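Local coordinates for CCHC-type domain-containing protein (Trypanosoma brucei brucei, PDB 7C45), which binds uridine-rich RNA and probably trims guide RNAs as a metal-dependent 3'-5' exoribonuclease of the RNase D type, at residues A[97-102]-A[122-127]; A[102-107]-A[220-225]; A[36-41]-A[60-65]. All blocks are in the same frame, centred on the assembly; numbering follows the deposited sequence.

How the contacts relate
Contacts 1 and 3 lie in one sheet: strand 97-100 is flanked by strand 37-44 on one side and strand 121-123 on the other, and Leu99 O and Arg97 O meet Leu40 N and Ile38 N between them. Contact 3 is an antiparallel ladder that carries a calcium ligand, Asp41; contact 1 is a short parallel pair that turns into polar side chains gripping the RNA. Contact 2 shares Asp102 with contact 1 but leaves the sheet, setting the start of helix 104-114 against helix 212-226 mainly through van der Waals contacts of Cys103, Val107 and the aliphatic part of Arg104. All three are largely buried; only contact 3 has an exposed end, at Arg36 and Asp65.

Contact 1 of 3, residues A[97-102]-A[122-127]; sequences RKLFFD and LDLQVF. With nucleotides of chain B.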
loop_
_atom_site.group_PDB
_atom_site.type_symbol
_atom_site.label_atom_id
_atom_site.label_comp_id
_atom_site.label_asym_id
_atom_site.label_seq_id
_atom_site.Cartn_x
_atom_site.Cartn_y
_atom_site.Cartn_z
ATOM N N ARG A 97 8.592 -3.198 11.724
ATOM C CA ARG A 97 7.840 -2.252 10.911
ATOM C C ARG A 97 6.788 -3.001 10.103
ATOM O O ARG A 97 7.096 -3.972 9.414
ATOM C CB ARG A 97 8.783 -1.476 9.987
ATOM C CG ARG A 97 8.108 -0.551 9.010
ATOM C CD ARG A 97 9.133 0.224 8.201
ATOM N NE ARG A 97 9.887 1.143 9.041
ATOM C CZ ARG A 97 11.168 1.424 8.852
ATOM N NH1 ARG A 97 11.835 0.843 7.855
ATOM N NH2 ARG A 97 11.779 2.271 9.666
ATOM N N LYS A 98 5.538 -2.577 10.217
ATOM C CA LYS A 98 4.473 -3.127 9.399
ATOM C C LYS A 98 4.228 -2.147 8.252
ATOM O O LYS A 98 3.976 -0.963 8.490
ATOM C CB LYS A 98 3.218 -3.361 10.240
ATOM C CG LYS A 98 3.170 -4.769 10.937
ATOM C CD LYS A 98 4.215 -4.931 12.042
ATOM C CE LYS A 98 3.771 -4.204 13.304
ATOM N NZ LYS A 98 4.714 -4.128 14.431
ATOM N N LEU A 99 4.322 -2.641 7.022
ATOM C CA LEU A 99 4.180 -1.851 5.806
ATOM C C LEU A 99 2.797 -2.068 5.204
ATOM O O LEU A 99 2.406 -3.207 4.940
ATOM C CB LEU A 99 5.244 -2.255 4.787
ATOM C CG LEU A 99 6.697 -2.121 5.243
ATOM C CD1 LEU A 99 7.574 -2.992 4.370
ATOM C CD2 LEU A 99 7.148 -0.684 5.146
ATOM N N PHE A 100 2.086 -0.974 4.940
ATOM C CA PHE A 100 0.754 -1.018 4.350
ATOM C C PHE A 100 0.751 -0.191 3.077
ATOM O O PHE A 100 1.644 0.623 2.852
ATOM C CB PHE A 100 -0.324 -0.449 5.280
ATOM C CG PHE A 100 -0.704 -1.362 6.419
ATOM C CD1 PHE A 100 0.019 -1.351 7.594
ATOM C CD2 PHE A 100 -1.789 -2.202 6.306
ATOM C CE1 PHE A 100 -0.335 -2.176 8.653
ATOM C CE2 PHE A 100 -2.164 -3.029 7.360
ATOM C CZ PHE A 100 -1.425 -3.020 8.530
ATOM N N PHE A 101 -0.277 -0.393 2.264
ATOM C CA PHE A 101 -0.601 0.519 1.166
ATOM C C PHE A 101 -2.063 0.918 1.369
ATOM O O PHE A 101 -2.986 0.155 1.040
ATOM C CB PHE A 101 -0.369 -0.102 -0.208
ATOM C CG PHE A 101 -0.447 0.907 -1.330
ATOM C CD1 PHE A 101 0.676 1.626 -1.681
ATOM C CD2 PHE A 101 -1.632 1.156 -1.994
ATOM C CE1 PHE A 101 0.628 2.560 -2.699
ATOM C CE2 PHE A 101 -1.693 2.096 -2.997
ATOM C CZ PHE A 101 -0.556 2.799 -3.352
ATOM N N ASP A 102 -2.248 2.121 1.924
ATOM C CA ASP A 102 -3.495 2.607 2.498
ATOM C C ASP A 102 -3.910 1.713 3.661
ATOM O O ASP A 102 -4.597 0.705 3.454
ATOM C CB ASP A 102 -4.628 2.699 1.458
ATOM C CG ASP A 102 -5.851 3.479 1.999
ATOM O OD1 ASP A 102 -5.861 3.755 3.207
ATOM O OD2 ASP A 102 -6.769 3.802 1.228
ATOM N N LEU A 122 4.045 1.824 8.729
ATOM C CA LEU A 122 4.455 2.763 7.689
ATOM C C LEU A 122 3.569 2.531 6.482
ATOM O O LEU A 122 3.557 1.428 5.933
ATOM C CB LEU A 122 5.925 2.566 7.315
ATOM C CG LEU A 122 6.446 3.508 6.233
ATOM C CD1 LEU A 122 6.384 4.914 6.755
ATOM C CD2 LEU A 122 7.909 3.139 5.946
ATOM N N ASP A 123 2.837 3.566 6.065
ATOM C CA ASP A 123 1.884 3.464 4.967
ATOM C C ASP A 123 2.563 4.003 3.714
ATOM O O ASP A 123 2.840 5.202 3.612
ATOM C CB ASP A 123 0.608 4.233 5.305
ATOM C CG ASP A 123 -0.466 4.105 4.241
ATOM O OD1 ASP A 123 -0.173 3.886 3.063
ATOM O OD2 ASP A 123 -1.649 4.243 4.618
ATOM N N LEU A 124 2.863 3.116 2.773
ATOM C CA LEU A 124 3.656 3.542 1.622
ATOM C C LEU A 124 2.846 4.406 0.660
ATOM O O LEU A 124 3.420 5.224 -0.076
ATOM C CB LEU A 124 4.227 2.327 0.902
ATOM C CG LEU A 124 5.268 1.530 1.690
ATOM C CD1 LEU A 124 5.861 0.450 0.780
ATOM C CD2 LEU A 124 6.370 2.421 2.299
ATOM N N GLN A 125 1.524 4.243 0.627
ATOM C CA GLN A 125 0.720 5.174 -0.162
ATOM C C GLN A 125 0.861 6.582 0.381
ATOM O O GLN A 125 1.067 7.537 -0.381
ATOM C CB GLN A 125 -0.752 4.766 -0.154
ATOM C CG GLN A 125 -1.611 5.581 -1.107
ATOM C CD GLN A 125 -3.098 5.315 -0.928
ATOM O OE1 GLN A 125 -3.633 5.479 0.155
ATOM N NE2 GLN A 125 -3.756 4.869 -1.993
ATOM N N VAL A 126 0.759 6.722 1.707
ATOM C CA VAL A 126 0.973 8.012 2.363
ATOM C C VAL A 126 2.384 8.534 2.074
ATOM O O VAL A 126 2.570 9.731 1.807
ATOM C CB VAL A 126 0.701 7.901 3.873
ATOM C CG1 VAL A 126 1.034 9.186 4.585
ATOM C CG2 VAL A 126 -0.776 7.562 4.113
ATOM N N PHE A 127 3.392 7.650 2.138
ATOM C CA PHE A 127 4.765 8.032 1.787
ATOM C C PHE A 127 4.804 8.678 0.406
ATOM O O PHE A 127 5.349 9.779 0.227
ATOM C CB PHE A 127 5.687 6.804 1.841
ATOM C CG PHE A 127 7.125 7.111 2.253
ATOM C CD1 PHE A 127 7.790 8.197 1.737
ATOM C CD2 PHE A 127 7.773 6.314 3.177
ATOM C CE1 PHE A 127 9.118 8.480 2.106
ATOM C CE2 PHE A 127 9.089 6.588 3.582
ATOM C CZ PHE A 127 9.755 7.681 3.040
ATOM P P U B 8 -8.558 5.690 -7.249
ATOM O OP1 U B 8 -9.993 6.047 -7.276
ATOM O OP2 U B 8 -7.598 6.603 -7.918
ATOM O "O5'" U B 8 -8.197 5.443 -5.729
ATOM C "C5'" U B 8 -6.906 5.727 -5.228
ATOM C "C4'" U B 8 -6.807 5.326 -3.787
ATOM O "O4'" U B 8 -7.789 6.052 -3.012
ATOM C "C3'" U B 8 -7.087 3.868 -3.466
ATOM O "O3'" U B 8 -5.960 3.053 -3.711
ATOM C "C2'" U B 8 -7.484 3.928 -1.999
ATOM O "O2'" U B 8 -6.333 4.074 -1.170
ATOM C "C1'" U B 8 -8.257 5.247 -1.959
ATOM N N1 U B 8 -9.716 5.077 -2.161
ATOM C C2 U B 8 -10.464 4.706 -1.075
ATOM O O2 U B 8 -9.960 4.468 0.004
ATOM N N3 U B 8 -11.817 4.594 -1.322
ATOM C C4 U B 8 -12.433 4.860 -2.534
ATOM O O4 U B 8 -13.657 4.740 -2.643
ATOM C C5 U B 8 -11.573 5.270 -3.599
ATOM C C6 U B 8 -10.262 5.369 -3.377
ATOM P P U B 9 -6.143 1.506 -4.106
ATOM O OP1 U B 9 -4.774 0.987 -4.348
ATOM O OP2 U B 9 -7.156 1.463 -5.186
ATOM O "O5'" U B 9 -6.796 0.873 -2.802
ATOM C "C5'" U B 9 -6.004 0.391 -1.722
ATOM C "C4'" U B 9 -6.823 -0.106 -0.543
ATOM O "O4'" U B 9 -7.801 0.872 -0.123
ATOM C "C3'" U B 9 -7.642 -1.372 -0.735
ATOM O "O3'" U B 9 -6.859 -2.540 -0.684
ATOM C "C2'" U B 9 -8.671 -1.277 0.384
ATOM O "O2'" U B 9 -8.121 -1.658 1.640
ATOM C "C1'" U B 9 -8.933 0.224 0.415
ATOM N N1 U B 9 -10.111 0.588 -0.391
ATOM C C2 U B 9 -11.376 0.323 0.135
ATOM O O2 U B 9 -11.572 -0.191 1.218
ATOM N N3 U B 9 -12.432 0.680 -0.660
ATOM C C4 U B 9 -12.357 1.263 -1.908
ATOM O O4 U B 9 -13.401 1.525 -2.504
ATOM C C5 U B 9 -11.023 1.499 -2.383
ATOM C C6 U B 9 -9.966 1.162 -1.630
#
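Strand 97-100 runs parallel to strand 121-123, with Leu99 opposite Leu122 and Phe100 opposite Asp123, and one further bond reaches across from the first residue of helix 124-136. Leu122 N donates to Lys98 O almost along its C=O axis, Phe100 N returns to Leu122 O, and Leu124 N reaches Phe100 O at 2.8 Å. On the face of Leu99 and Leu122 the two leucines lie side by side, their CD2 methyls 4.0 Å apart. Arg97 CD rests on the same Leu122 CD2, while its guanidinium goes on to Glu216.

Asp123 is the N-cap of helix 124-136. With CG anti to the backbone N (chi1 -177°), its OD1 lies over the helix start and accepts from Val126 N, and weakly from Gln125 N. Asp102 N joins from the other segment, 3.0 Å from Asp123 OD1 and above the carboxylate plane; OD2 is taken by Cys103 N.

Beyond the strand, Phe101 and Gln125 cross at about a right angle. Gln125 CB sits 3.6 Å from the Phe101 ring centroid in a CH-pi contact over one face, and the extended glutamine chain passes along the ring to the RNA. There Gln125 NE2 donates to U8 O2' of chain B at 2.8 Å. That hydroxyl in turn donates to Asp102 OD2 over a very short 2.5 Å. Gln125 OE1 is held by Arg141, and Ser142 O also accepts from NE2.

The U8 ribose hydroxyl is thus clamped as donor and acceptor at once, a grip that deoxyribose could not offer. Asp123 OD1 ties the backbone N of Asp102 to the helix start, so this beta-alpha-beta unit positions a recognition point for RNA; the Asp123 charge is probably offset by these backbone N-H donors, that of Asp102 by its salt bridge with Arg104.

Contact 2 of 3, residues A[102-107]-A[220-225]; sequences DCRRDV and AQYVEH. With nucleotides of chain B.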
loop_
_atom_site.group_PDB
_atom_site.type_symbol
_atom_site.label_atom_id
_atom_site.label_comp_id
_atom_site.label_asym_id
_atom_site.label_seq_id
_atom_site.Cartn_x
_atom_site.Cartn_y
_atom_site.Cartn_z
ATOM N N ASP A 102 -2.248 2.121 1.924
ATOM C CA ASP A 102 -3.495 2.607 2.498
ATOM C C ASP A 102 -3.910 1.713 3.661
ATOM O O ASP A 102 -4.597 0.705 3.454
ATOM C CB ASP A 102 -4.628 2.699 1.458
ATOM C CG ASP A 102 -5.851 3.479 1.999
ATOM O OD1 ASP A 102 -5.861 3.755 3.207
ATOM O OD2 ASP A 102 -6.769 3.802 1.228
ATOM N N CYS A 103 -3.537 2.105 4.882
ATOM C CA CYS A 103 -3.793 1.302 6.076
ATOM C C CYS A 103 -5.173 1.535 6.672
ATOM O O CYS A 103 -5.547 0.844 7.620
ATOM C CB CYS A 103 -2.757 1.606 7.163
ATOM S SG CYS A 103 -2.811 3.263 7.870
ATOM N N ARG A 104 -5.945 2.475 6.141
ATOM C CA ARG A 104 -7.067 3.007 6.915
ATOM C C ARG A 104 -8.123 1.944 7.183
ATOM O O ARG A 104 -8.471 1.664 8.335
ATOM C CB ARG A 104 -7.679 4.199 6.183
ATOM C CG ARG A 104 -6.790 5.440 6.233
ATOM C CD ARG A 104 -7.366 6.544 5.327
ATOM N NE ARG A 104 -7.482 6.055 3.978
ATOM C CZ ARG A 104 -8.090 6.710 2.997
ATOM N NH1 ARG A 104 -8.603 7.922 3.218
ATOM N NH2 ARG A 104 -8.168 6.146 1.799
ATOM N N ARG A 105 -8.685 1.391 6.117
ATOM C CA ARG A 105 -9.691 0.338 6.261
ATOM C C ARG A 105 -9.108 -0.908 6.928
ATOM O O ARG A 105 -9.796 -1.583 7.707
ATOM C CB ARG A 105 -10.263 -0.024 4.889
ATOM C CG ARG A 105 -11.669 0.401 4.628
ATOM C CD ARG A 105 -11.822 1.871 4.826
ATOM N NE ARG A 105 -12.511 2.198 6.074
ATOM C CZ ARG A 105 -12.695 3.447 6.471
ATOM N NH1 ARG A 105 -13.316 3.719 7.612
ATOM N NH2 ARG A 105 -12.252 4.436 5.700
ATOM N N ASP A 106 -7.856 -1.242 6.616
ATOM C CA ASP A 106 -7.220 -2.425 7.199
ATOM C C ASP A 106 -7.139 -2.311 8.706
ATOM O O ASP A 106 -7.486 -3.249 9.437
ATOM C CB ASP A 106 -5.810 -2.607 6.636
ATOM C CG ASP A 106 -5.813 -3.044 5.189
ATOM O OD1 ASP A 106 -6.888 -3.388 4.674
ATOM O OD2 ASP A 106 -4.722 -3.064 4.593
ATOM N N VAL A 107 -6.671 -1.158 9.184
ATOM C CA VAL A 107 -6.471 -0.950 10.605
ATOM C C VAL A 107 -7.811 -0.905 11.323
ATOM O O VAL A 107 -7.962 -1.446 12.434
ATOM C CB VAL A 107 -5.640 0.334 10.786
ATOM C CG1 VAL A 107 -5.921 1.016 12.086
ATOM C CG2 VAL A 107 -4.161 -0.003 10.585
ATOM N N ALA A 220 1.268 6.815 12.087
ATOM C CA ALA A 220 0.783 6.535 13.438
ATOM C C ALA A 220 -0.475 7.330 13.743
ATOM O O ALA A 220 -1.353 6.845 14.459
ATOM C CB ALA A 220 1.845 6.842 14.481
ATOM N N GLN A 221 -0.571 8.552 13.215
ATOM C CA GLN A 221 -1.788 9.336 13.391
ATOM C C GLN A 221 -2.979 8.648 12.730
ATOM O O GLN A 221 -4.087 8.662 13.267
ATOM C CB GLN A 221 -1.590 10.733 12.806
ATOM C CG GLN A 221 -2.770 11.685 13.001
ATOM C CD GLN A 221 -3.126 11.853 14.463
ATOM O OE1 GLN A 221 -4.156 11.356 14.922
ATOM N NE2 GLN A 221 -2.264 12.537 15.210
ATOM N N TYR A 222 -2.773 8.091 11.540
ATOM C CA TYR A 222 -3.845 7.351 10.869
ATOM C C TYR A 222 -4.263 6.134 11.677
ATOM O O TYR A 222 -5.462 5.821 11.770
ATOM C CB TYR A 222 -3.409 6.945 9.465
ATOM C CG TYR A 222 -3.660 8.048 8.488
ATOM C CD1 TYR A 222 -4.942 8.303 8.028
ATOM C CD2 TYR A 222 -2.625 8.853 8.043
ATOM C CE1 TYR A 222 -5.193 9.353 7.163
ATOM C CE2 TYR A 222 -2.864 9.908 7.169
ATOM C CZ TYR A 222 -4.149 10.152 6.725
ATOM O OH TYR A 222 -4.411 11.202 5.865
ATOM N N VAL A 223 -3.294 5.432 12.272
ATOM C CA VAL A 223 -3.654 4.264 13.077
ATOM C C VAL A 223 -4.419 4.698 14.326
ATOM O O VAL A 223 -5.375 4.047 14.739
ATOM C CB VAL A 223 -2.407 3.422 13.416
ATOM C CG1 VAL A 223 -2.782 2.241 14.321
ATOM C CG2 VAL A 223 -1.774 2.880 12.136
ATOM N N GLU A 224 -4.023 5.817 14.940
ATOM C CA GLU A 224 -4.780 6.324 16.083
ATOM C C GLU A 224 -6.212 6.650 15.693
ATOM O O GLU A 224 -7.145 6.451 16.476
ATOM C CB GLU A 224 -4.105 7.569 16.649
ATOM C CG GLU A 224 -2.822 7.295 17.404
ATOM C CD GLU A 224 -3.062 6.485 18.661
ATOM O OE1 GLU A 224 -3.855 6.936 19.522
ATOM O OE2 GLU A 224 -2.466 5.393 18.774
ATOM N N HIS A 225 -6.399 7.193 14.499
ATOM C CA HIS A 225 -7.724 7.616 14.060
ATOM C C HIS A 225 -8.613 6.415 13.737
ATOM O O HIS A 225 -9.805 6.410 14.073
ATOM C CB HIS A 225 -7.582 8.527 12.842
ATOM C CG HIS A 225 -8.827 9.275 12.490
ATOM N ND1 HIS A 225 -9.878 8.701 11.807
ATOM C CD2 HIS A 225 -9.189 10.558 12.733
ATOM C CE1 HIS A 225 -10.829 9.603 11.639
ATOM N NE2 HIS A 225 -10.440 10.731 12.200
ATOM P P U B 8 -8.558 5.690 -7.249
ATOM O OP1 U B 8 -9.993 6.047 -7.276
ATOM O OP2 U B 8 -7.598 6.603 -7.918
ATOM O "O5'" U B 8 -8.197 5.443 -5.729
ATOM C "C5'" U B 8 -6.906 5.727 -5.228
ATOM C "C4'" U B 8 -6.807 5.326 -3.787
ATOM O "O4'" U B 8 -7.789 6.052 -3.012
ATOM C "C3'" U B 8 -7.087 3.868 -3.466
ATOM O "O3'" U B 8 -5.960 3.053 -3.711
ATOM C "C2'" U B 8 -7.484 3.928 -1.999
ATOM O "O2'" U B 8 -6.333 4.074 -1.170
ATOM C "C1'" U B 8 -8.257 5.247 -1.959
ATOM N N1 U B 8 -9.716 5.077 -2.161
ATOM C C2 U B 8 -10.464 4.706 -1.075
ATOM O O2 U B 8 -9.960 4.468 0.004
ATOM N N3 U B 8 -11.817 4.594 -1.322
ATOM C C4 U B 8 -12.433 4.860 -2.534
ATOM O O4 U B 8 -13.657 4.740 -2.643
ATOM C C5 U B 8 -11.573 5.270 -3.599
ATOM C C6 U B 8 -10.262 5.369 -3.377
ATOM P P U B 9 -6.143 1.506 -4.106
ATOM O OP1 U B 9 -4.774 0.987 -4.348
ATOM O OP2 U B 9 -7.156 1.463 -5.186
ATOM O "O5'" U B 9 -6.796 0.873 -2.802
ATOM C "C5'" U B 9 -6.004 0.391 -1.722
ATOM C "C4'" U B 9 -6.823 -0.106 -0.543
ATOM O "O4'" U B 9 -7.801 0.872 -0.123
ATOM C "C3'" U B 9 -7.642 -1.372 -0.735
ATOM O "O3'" U B 9 -6.859 -2.540 -0.684
ATOM C "C2'" U B 9 -8.671 -1.277 0.384
ATOM O "O2'" U B 9 -8.121 -1.658 1.640
ATOM C "C1'" U B 9 -8.933 0.224 0.415
ATOM N N1 U B 9 -10.111 0.588 -0.391
ATOM C C2 U B 9 -11.376 0.323 0.135
ATOM O O2 U B 9 -11.572 -0.191 1.218
ATOM N N3 U B 9 -12.432 0.680 -0.660
ATOM C C4 U B 9 -12.357 1.263 -1.908
ATOM O O4 U B 9 -13.401 1.525 -2.504
ATOM C C5 U B 9 -11.023 1.499 -2.383
ATOM C C6 U B 9 -9.966 1.162 -1.630
#
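Arg104 leaves the helix with CG anti to its carbonyl carbon (chi1 -72°) and bends at chi3 (-58°), which curls the guanidinium back onto Asp102. The grip is side-on and bidentate: NE meets Asp102 OD1 on its syn lone pair at 2.9 Å, and NH2 meets OD2 at 2.8 Å, both oxygens close to the guanidinium plane. Arg104 N also donates to Asp102 OD1, so the carboxylate caps the turn that leads into helix 104-114.

The aliphatic part of the same side chain meets helix 212-226. Arg104 CG lies 3.9 Å from Tyr222 CD1, the two side chains running alongside each other with guanidinium and ring planes nearly perpendicular. Asp237 joins their far ends, binding Arg104 NH1 and Tyr222 OH. Cys103 SG, in the crowded position between backbone N and carbonyl carbon, abuts Tyr222 CB at 4.1 Å. One turn on, Val107 crosses Val223 at about a right angle, CG1 to CG1 4.0 Å. Tyr222 also makes an edge-to-face contact with Trp247.

Helix 212-226 therefore packs on the first turn of helix 104-114 through apolar surfaces, behind a residue that faces the RNA. With both oxygens held at the edge of the guanidinium, Asp102 has its rotation fixed by the second-shell Arg104, which probably also keeps it ionised.

Contact 3 of 3, residues A[36-41]-A[60-65]; sequences RSIALD and VQACSD. With CA (calcium ion), chain E; CA (calcium ion), chain F; nucleotides of chain B.
Arg36, at the exposed end, starts the pairing through its backbone: its N meets Asp65 OD1 on the syn lone pair at 2.9 Å. Ser37 N adds a nearly straight bond to the same oxygen from above the carboxylate plane, and Ser37 O accepts from Asp65 N. From there the strands run antiparallel, their axes 157° apart. Ile38, in a non-hydrogen-bonded pair with Ser64, sets CG1 against Ser64 CB and CG2 against Ala62 CB at 3.9 Å. Ala39 and Cys63 form a hydrogen-bonded pair, with Ala39 N to Cys63 O at 2.8 Å and Cys63 N to Ala39 O in return. Leu40 shares the face of Ile38 and lays CD2 on Ala62 CB.

Asp41, the last residue of the segment, pairs with Gln61, bonded N to O both ways. Its CG stands anti to the backbone N (chi1 -172°), so the carboxylate spans both ions: OD2 binds the calcium of chain E at 2.2 Å and OD1 that of chain F at 2.4 Å. U10 OP1 of chain B also bridges the pair. Gln61, bent at chi2, runs beside Asp41 and gives its NE2 to Glu43 and Ala188 O; Glu43 and Asp191 share the chain E ion with Asp41.

Two cations on one carboxylate and one phosphate oxygen fit the two-metal centre of DEDD exonucleases. Calcium occupies it here, and the paired cations would polarise the bound phosphate, while Gln61, bonded to Glu43 from the second shell, probably helps to position it.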
loop_
_atom_site.group_PDB
_atom_site.type_symbol
_atom_site.label_atom_id
_atom_site.label_comp_id
_atom_site.label_asym_id
_atom_site.label_seq_id
_atom_site.Cartn_x
_atom_site.Cartn_y
_atom_site.Cartn_z
ATOM N N ARG A 36 12.316 -7.785 10.248
ATOM C CA ARG A 36 12.421 -6.365 10.538
ATOM C C ARG A 36 11.303 -5.554 9.901
ATOM O O ARG A 36 10.921 -4.514 10.447
ATOM C CB ARG A 36 13.769 -5.818 10.042
ATOM C CG ARG A 36 14.994 -6.521 10.620
ATOM C CD ARG A 36 14.980 -6.481 12.146
ATOM N NE ARG A 36 14.691 -5.143 12.618
ATOM C CZ ARG A 36 14.184 -4.866 13.813
ATOM N NH1 ARG A 36 13.957 -3.598 14.153
ATOM N NH2 ARG A 36 13.894 -5.846 14.667
ATOM N N SER A 37 10.801 -5.994 8.745
ATOM C CA SER A 37 9.674 -5.361 8.071
ATOM C C SER A 37 8.713 -6.429 7.564
ATOM O O SER A 37 9.145 -7.447 7.019
ATOM C CB SER A 37 10.137 -4.486 6.899
ATOM O OG SER A 37 10.977 -3.460 7.364
ATOM N N ILE A 38 7.411 -6.191 7.745
ATOM C CA ILE A 38 6.369 -7.104 7.282
ATOM C C ILE A 38 5.356 -6.301 6.484
ATOM O O ILE A 38 4.692 -5.428 7.042
ATOM C CB ILE A 38 5.651 -7.817 8.441
ATOM C CG1 ILE A 38 6.638 -8.535 9.357
ATOM C CG2 ILE A 38 4.584 -8.769 7.895
ATOM C CD1 ILE A 38 5.983 -9.040 10.573
ATOM N N ALA A 39 5.247 -6.588 5.189
ATOM C CA ALA A 39 4.197 -6.016 4.359
ATOM C C ALA A 39 2.881 -6.724 4.661
ATOM O O ALA A 39 2.837 -7.956 4.657
ATOM C CB ALA A 39 4.544 -6.172 2.884
ATOM N N LEU A 40 1.822 -5.948 4.884
ATOM C CA LEU A 40 0.513 -6.493 5.235
ATOM C C LEU A 40 -0.563 -6.010 4.280
ATOM O O LEU A 40 -0.475 -4.921 3.715
ATOM C CB LEU A 40 0.106 -6.115 6.636
ATOM C CG LEU A 40 0.901 -6.769 7.751
ATOM C CD1 LEU A 40 0.531 -6.132 9.072
ATOM C CD2 LEU A 40 0.628 -8.274 7.811
ATOM N N ASP A 41 -1.598 -6.834 4.148
ATOM C CA ASP A 41 -2.745 -6.558 3.301
ATOM C C ASP A 41 -3.896 -7.397 3.848
ATOM O O ASP A 41 -3.679 -8.380 4.557
ATOM C CB ASP A 41 -2.407 -6.887 1.850
ATOM C CG ASP A 41 -3.460 -6.449 0.860
ATOM O OD1 ASP A 41 -4.282 -5.588 1.167
ATOM O OD2 ASP A 41 -3.423 -6.981 -0.253
ATOM N N VAL A 60 -5.671 -12.435 5.714
ATOM C CA VAL A 60 -4.640 -11.444 6.009
ATOM C C VAL A 60 -3.363 -11.929 5.340
ATOM O O VAL A 60 -2.998 -13.096 5.493
ATOM C CB VAL A 60 -4.431 -11.249 7.519
ATOM C CG1 VAL A 60 -3.228 -10.320 7.777
ATOM C CG2 VAL A 60 -5.715 -10.723 8.162
ATOM N N GLN A 61 -2.739 -11.070 4.536
ATOM C CA GLN A 61 -1.572 -11.461 3.753
ATOM C C GLN A 61 -0.324 -10.796 4.317
ATOM O O GLN A 61 -0.378 -9.662 4.780
ATOM C CB GLN A 61 -1.762 -11.097 2.282
ATOM C CG GLN A 61 -3.053 -11.684 1.710
ATOM C CD GLN A 61 -4.203 -10.705 1.761
ATOM O OE1 GLN A 61 -4.925 -10.614 2.757
ATOM N NE2 GLN A 61 -4.370 -9.950 0.696
ATOM N N ALA A 62 0.795 -11.527 4.322
ATOM C CA ALA A 62 2.018 -11.004 4.920
ATOM C C ALA A 62 3.222 -11.426 4.096
ATOM O O ALA A 62 3.317 -12.574 3.654
ATOM C CB ALA A 62 2.218 -11.480 6.353
ATOM N N CYS A 63 4.154 -10.506 3.934
ATOM C CA CYS A 63 5.398 -10.815 3.238
ATOM C C CYS A 63 6.494 -10.027 3.930
ATOM O O CYS A 63 6.404 -8.798 3.989
ATOM C CB CYS A 63 5.290 -10.447 1.766
ATOM S SG CYS A 63 6.732 -10.954 0.781
ATOM N N SER A 64 7.493 -10.726 4.476
ATOM C CA SER A 64 8.507 -10.099 5.312
ATOM C C SER A 64 9.898 -10.301 4.723
ATOM O O SER A 64 10.103 -11.073 3.790
ATOM C CB SER A 64 8.468 -10.651 6.739
ATOM O OG SER A 64 9.367 -11.741 6.887
ATOM N N ASP A 65 10.855 -9.576 5.286
ATOM C CA ASP A 65 12.250 -9.758 4.904
ATOM C C ASP A 65 12.878 -11.009 5.522
ATOM O O ASP A 65 14.048 -11.278 5.259
ATOM C CB ASP A 65 13.058 -8.513 5.283
ATOM C CG ASP A 65 13.043 -8.243 6.779
ATOM O OD1 ASP A 65 12.071 -8.608 7.448
ATOM O OD2 ASP A 65 14.025 -7.676 7.295
HETATM CA CA CA E . -5.031 -6.625 -1.706
HETATM CA CA CA F . -5.311 -3.504 0.586
ATOM P P U B 10 -7.229 -3.783 -1.621
ATOM O OP1 U B 10 -6.276 -4.842 -1.239
ATOM O OP2 U B 10 -7.333 -3.330 -3.040
ATOM O "O5'" U B 10 -8.695 -4.202 -1.143
ATOM C "C5'" U B 10 -8.873 -4.888 0.085
ATOM C "C4'" U B 10 -10.328 -5.156 0.367
ATOM O "O4'" U B 10 -11.073 -3.938 0.181
ATOM C "C3'" U B 10 -11.014 -6.148 -0.556
ATOM O "O3'" U B 10 -10.788 -7.486 -0.175
ATOM C "C2'" U B 10 -12.476 -5.751 -0.444
ATOM O "O2'" U B 10 -13.028 -6.288 0.750
ATOM C "C1'" U B 10 -12.367 -4.235 -0.293
ATOM N N1 U B 10 -12.570 -3.523 -1.570
ATOM C C2 U B 10 -13.881 -3.344 -1.948
ATOM O O2 U B 10 -14.810 -3.765 -1.275
ATOM N N3 U B 10 -14.042 -2.669 -3.132
ATOM C C4 U B 10 -13.039 -2.167 -3.937
ATOM O O4 U B 10 -13.347 -1.585 -4.972
ATOM C C5 U B 10 -11.705 -2.385 -3.466
ATOM C C6 U B 10 -11.518 -3.042 -2.317
HETATM O O HOH W 1 -3.508 -8.357 -3.408
HETATM O O HOH W 2 -6.150 -7.041 -3.886
HETATM O O HOH W 3 -6.774 -4.186 2.335
HETATM O O HOH W 4 -3.490 -2.268 -0.468
HETATM O O HOH W 5 -4.511 -1.957 2.346
#